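Long-range contact in 3-deoxy-d-manno-octulosonic-acid transferase (Acinetobacter baumannii, PDB 4BFC), which probably transfers Kdo from CMP-Kdo to lipid A precursors during lipopolysaccharide assembly, its C-terminal domain, crystallised here, binding the CMP-Kdo donor: residues A[77-88]-A[115-125]. Sequence-based numbering, arbitrary orientation.
Sequences VPRHPERFDEVF and LADSMGELWLW. With BME (beta-mercaptoethanol), chain D; SO4 (sulfate ion), chain B.
F84 meets D117 through its ring face, an instance of how an aromatic side chain can pack its face against a loop, chiefly on backbone atoms and one CB. With CG anti to the carbonyl carbon (chi1 -68°), the ring leaves its helix toward 115-125. Followed outward, CB lies 3.7 Å from D117 CB, CG and CD2 press on the same carbon at 3.4 Å, CD1 and CE1 on the other flank lie over D117 CB and CA, CE2 reaches D117 C at 3.4 Å, and CZ at the tip approaches S118 O. D117 CA sits 3.6 Å from the ring centroid in a CH-pi contact, only 13° off the normal, while P81 CA covers the opposite face, so the ring is sandwiched. The D117 carboxylate, its plane turned 66° from the ring, is bound by R100 and S102. Both segments begin at the C-terminal ends of neighbouring parallel strands, 72-78 and 113-115, in a Rossmann-like sheet of the kind found in the donor-binding domain of GT-B glycosyltransferases. L115 splits its branches: CD1 meets P78 CD and V87 CG1, whereas CD2 touches F88 CB at 3.7 Å and also lies against F84 O. V77 likewise sends CG1 to L122 CD1, at 3.7 Å, and CG2 to W125 CD1. Nearer the solvent, M119 crosses P81 at about a right angle, its CE methyl 3.8 Å from P81 CB.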
# COMPACT_ATOMS: atom_id res chain seq x y z
N VAL A 77 14.80 7.46 -4.63
CA VAL A 77 13.86 7.56 -3.51
C VAL A 77 12.83 6.42 -3.67
O VAL A 77 11.78 6.60 -4.30
CB VAL A 77 13.17 8.94 -3.44
CG1 VAL A 77 12.46 9.09 -2.07
CG2 VAL A 77 14.12 10.09 -3.80
N PRO A 78 13.12 5.23 -3.18
CA PRO A 78 12.16 4.11 -3.41
C PRO A 78 10.82 4.38 -2.67
O PRO A 78 10.78 5.11 -1.60
CB PRO A 78 12.87 2.90 -2.73
CG PRO A 78 14.32 3.32 -2.89
CD PRO A 78 14.32 4.75 -2.46
N ARG A 79 9.71 3.97 -3.27
CA ARG A 79 8.38 4.26 -2.69
C ARG A 79 8.18 3.59 -1.34
O ARG A 79 7.58 4.17 -0.42
CB ARG A 79 7.34 3.71 -3.70
CG ARG A 79 5.89 3.87 -3.20
CD ARG A 79 5.53 5.33 -2.99
NE ARG A 79 4.11 5.49 -2.64
CZ ARG A 79 3.55 6.60 -2.25
NH1 ARG A 79 4.28 7.71 -2.13
NH2 ARG A 79 2.20 6.60 -2.06
N HIS A 80 8.68 2.37 -1.22
CA HIS A 80 8.44 1.57 -0.04
C HIS A 80 9.64 1.45 0.85
O HIS A 80 10.66 0.83 0.49
CB HIS A 80 7.94 0.20 -0.40
CG HIS A 80 6.74 0.22 -1.31
ND1 HIS A 80 6.86 0.09 -2.66
CD2 HIS A 80 5.41 0.48 -1.05
CE1 HIS A 80 5.62 0.22 -3.21
NE2 HIS A 80 4.74 0.42 -2.21
N PRO A 81 9.55 1.99 2.10
CA PRO A 81 10.74 1.88 2.97
C PRO A 81 11.34 0.49 3.23
O PRO A 81 12.59 0.35 3.44
CB PRO A 81 10.31 2.61 4.26
CG PRO A 81 9.35 3.64 3.73
CD PRO A 81 8.54 2.88 2.70
N GLU A 82 10.50 -0.58 3.19
CA GLU A 82 10.99 -1.90 3.46
C GLU A 82 12.01 -2.32 2.38
O GLU A 82 12.85 -3.13 2.64
CB GLU A 82 9.86 -2.95 3.59
CG GLU A 82 9.05 -3.17 2.34
CD GLU A 82 8.25 -4.53 2.35
OE1 GLU A 82 8.48 -5.34 3.25
OE2 GLU A 82 7.50 -4.72 1.41
N ARG A 83 11.95 -1.62 1.23
CA ARG A 83 12.84 -1.89 0.11
C ARG A 83 14.13 -1.10 0.11
O ARG A 83 14.93 -1.28 -0.79
CB ARG A 83 12.13 -1.70 -1.27
CG ARG A 83 11.06 -2.74 -1.58
CD ARG A 83 10.56 -2.68 -3.00
NE ARG A 83 11.61 -3.02 -3.98
CZ ARG A 83 12.13 -2.12 -4.80
NH1 ARG A 83 11.73 -0.83 -4.80
NH2 ARG A 83 13.08 -2.52 -5.67
N PHE A 84 14.33 -0.16 1.05
CA PHE A 84 15.61 0.58 1.03
C PHE A 84 16.85 -0.28 0.97
O PHE A 84 17.72 -0.02 0.17
CB PHE A 84 15.65 1.51 2.26
CG PHE A 84 14.65 2.66 2.22
CD1 PHE A 84 13.90 3.05 1.06
CD2 PHE A 84 14.35 3.33 3.42
CE1 PHE A 84 13.05 4.16 1.10
CE2 PHE A 84 13.47 4.39 3.45
CZ PHE A 84 12.80 4.82 2.31
N ASP A 85 17.03 -1.31 1.83
CA ASP A 85 18.22 -2.15 1.76
C ASP A 85 18.31 -2.92 0.43
O ASP A 85 19.42 -3.10 -0.09
CB ASP A 85 18.27 -3.12 2.98
CG ASP A 85 18.64 -2.41 4.23
OD1 ASP A 85 19.09 -1.22 4.19
OD2 ASP A 85 18.48 -3.04 5.29
N GLU A 86 17.17 -3.33 -0.12
CA GLU A 86 17.10 -3.99 -1.45
C GLU A 86 17.69 -3.11 -2.54
O GLU A 86 18.50 -3.57 -3.35
CB GLU A 86 15.67 -4.42 -1.82
CG GLU A 86 15.43 -4.78 -3.29
CD GLU A 86 16.08 -6.09 -3.70
OE1 GLU A 86 16.65 -6.82 -2.82
OE2 GLU A 86 16.07 -6.40 -4.93
N VAL A 87 17.28 -1.85 -2.55
CA VAL A 87 17.77 -0.91 -3.55
C VAL A 87 19.27 -0.61 -3.33
O VAL A 87 19.99 -0.54 -4.32
CB VAL A 87 16.89 0.31 -3.56
CG1 VAL A 87 17.43 1.37 -4.54
CG2 VAL A 87 15.46 -0.06 -3.96
N PHE A 88 19.74 -0.49 -2.05
CA PHE A 88 21.17 -0.38 -1.81
C PHE A 88 21.89 -1.54 -2.52
O PHE A 88 22.88 -1.29 -3.26
CB PHE A 88 21.49 -0.28 -0.32
CG PHE A 88 22.96 -0.00 -0.08
CD1 PHE A 88 23.48 1.25 -0.42
CD2 PHE A 88 23.79 -0.99 0.45
CE1 PHE A 88 24.82 1.54 -0.21
CE2 PHE A 88 25.14 -0.72 0.65
CZ PHE A 88 25.66 0.54 0.31
N LEU A 115 21.34 7.26 -2.27
CA LEU A 115 20.09 6.59 -1.84
C LEU A 115 19.44 7.39 -0.72
O LEU A 115 19.98 7.50 0.44
CB LEU A 115 20.38 5.19 -1.43
CG LEU A 115 19.22 4.36 -0.91
CD1 LEU A 115 18.07 4.24 -1.96
CD2 LEU A 115 19.75 2.96 -0.57
N ALA A 116 18.31 8.01 -1.04
CA ALA A 116 17.57 8.81 -0.09
C ALA A 116 16.59 7.95 0.72
O ALA A 116 15.33 8.00 0.58
CB ALA A 116 16.90 10.05 -0.79
N ASP A 117 17.17 7.12 1.55
CA ASP A 117 16.47 6.07 2.31
C ASP A 117 16.02 6.62 3.66
O ASP A 117 16.51 6.13 4.74
CB ASP A 117 17.29 4.78 2.41
CG ASP A 117 18.69 4.95 3.04
OD1 ASP A 117 19.19 6.09 3.13
OD2 ASP A 117 19.17 3.91 3.52
N SER A 118 15.06 7.53 3.60
CA SER A 118 14.47 8.16 4.78
C SER A 118 12.99 8.41 4.55
O SER A 118 12.49 8.29 3.46
CB SER A 118 15.19 9.47 5.01
OG SER A 118 14.84 10.45 4.01
N MET A 119 12.23 8.78 5.60
CA MET A 119 10.82 8.96 5.42
C MET A 119 10.47 10.46 5.44
O MET A 119 11.10 11.25 6.17
CB MET A 119 10.04 8.13 6.46
CG MET A 119 10.20 6.61 6.27
SD MET A 119 8.80 5.76 6.96
CE MET A 119 9.58 4.28 7.62
N GLY A 120 9.62 10.91 4.53
CA GLY A 120 9.04 12.23 4.60
C GLY A 120 9.82 13.36 3.95
O GLY A 120 9.53 14.53 4.17
N GLU A 121 10.83 13.01 3.15
CA GLU A 121 11.73 14.02 2.63
C GLU A 121 11.74 14.15 1.10
O GLU A 121 12.54 14.90 0.53
CB GLU A 121 13.15 13.74 3.12
CG GLU A 121 13.37 13.59 4.59
CD GLU A 121 14.85 13.68 4.94
OE1 GLU A 121 15.58 12.71 4.70
OE2 GLU A 121 15.29 14.76 5.41
N LEU A 122 10.77 13.50 0.44
CA LEU A 122 10.64 13.64 -1.02
C LEU A 122 10.74 15.08 -1.57
O LEU A 122 11.42 15.32 -2.62
CB LEU A 122 9.36 12.91 -1.49
CG LEU A 122 9.30 12.63 -2.98
CD1 LEU A 122 10.51 11.89 -3.55
CD2 LEU A 122 7.95 12.02 -3.34
N TRP A 123 10.10 16.08 -0.91
CA TRP A 123 10.17 17.48 -1.30
C TRP A 123 11.59 18.01 -1.30
O TRP A 123 11.96 18.75 -2.18
CB TRP A 123 9.29 18.38 -0.43
CG TRP A 123 7.87 18.35 -0.94
CD1 TRP A 123 7.04 17.24 -1.04
CD2 TRP A 123 7.09 19.47 -1.52
NE1 TRP A 123 5.82 17.59 -1.58
CE2 TRP A 123 5.79 18.91 -1.89
CE3 TRP A 123 7.33 20.83 -1.75
CZ2 TRP A 123 4.78 19.69 -2.47
CZ3 TRP A 123 6.30 21.60 -2.33
CH2 TRP A 123 5.06 21.04 -2.68
N LEU A 124 12.38 17.62 -0.31
CA LEU A 124 13.77 18.07 -0.28
C LEU A 124 14.50 17.63 -1.58
O LEU A 124 15.21 18.45 -2.17
CB LEU A 124 14.49 17.51 0.96
CG LEU A 124 16.00 17.65 1.23
CD1 LEU A 124 16.32 19.12 1.15
CD2 LEU A 124 16.39 17.02 2.60
N TRP A 125 14.37 16.34 -1.93
CA TRP A 125 15.08 15.77 -3.10
C TRP A 125 14.59 16.43 -4.37
O TRP A 125 15.40 16.84 -5.18
CB TRP A 125 14.98 14.27 -3.17
CG TRP A 125 15.31 13.67 -1.80
CD1 TRP A 125 14.50 12.88 -1.04
CD2 TRP A 125 16.47 13.99 -0.96
NE1 TRP A 125 15.07 12.62 0.19
CE2 TRP A 125 16.26 13.26 0.30
CE3 TRP A 125 17.60 14.77 -1.12
CZ2 TRP A 125 17.16 13.33 1.32
CZ3 TRP A 125 18.50 14.87 -0.04
CH2 TRP A 125 18.30 14.11 1.13
C1 BME D . 7.02 -0.07 4.82
C2 BME D . 7.79 -0.65 5.94
O1 BME D . 7.60 -0.43 3.57
S2 BME D . 7.13 -2.31 6.25
S SO4 B . 1.80 2.05 -3.39
O1 SO4 B . 0.33 2.25 -3.16
O2 SO4 B . 2.07 2.32 -4.83
O3 SO4 B . 2.31 0.67 -3.13
O4 SO4 B . 2.43 3.11 -2.63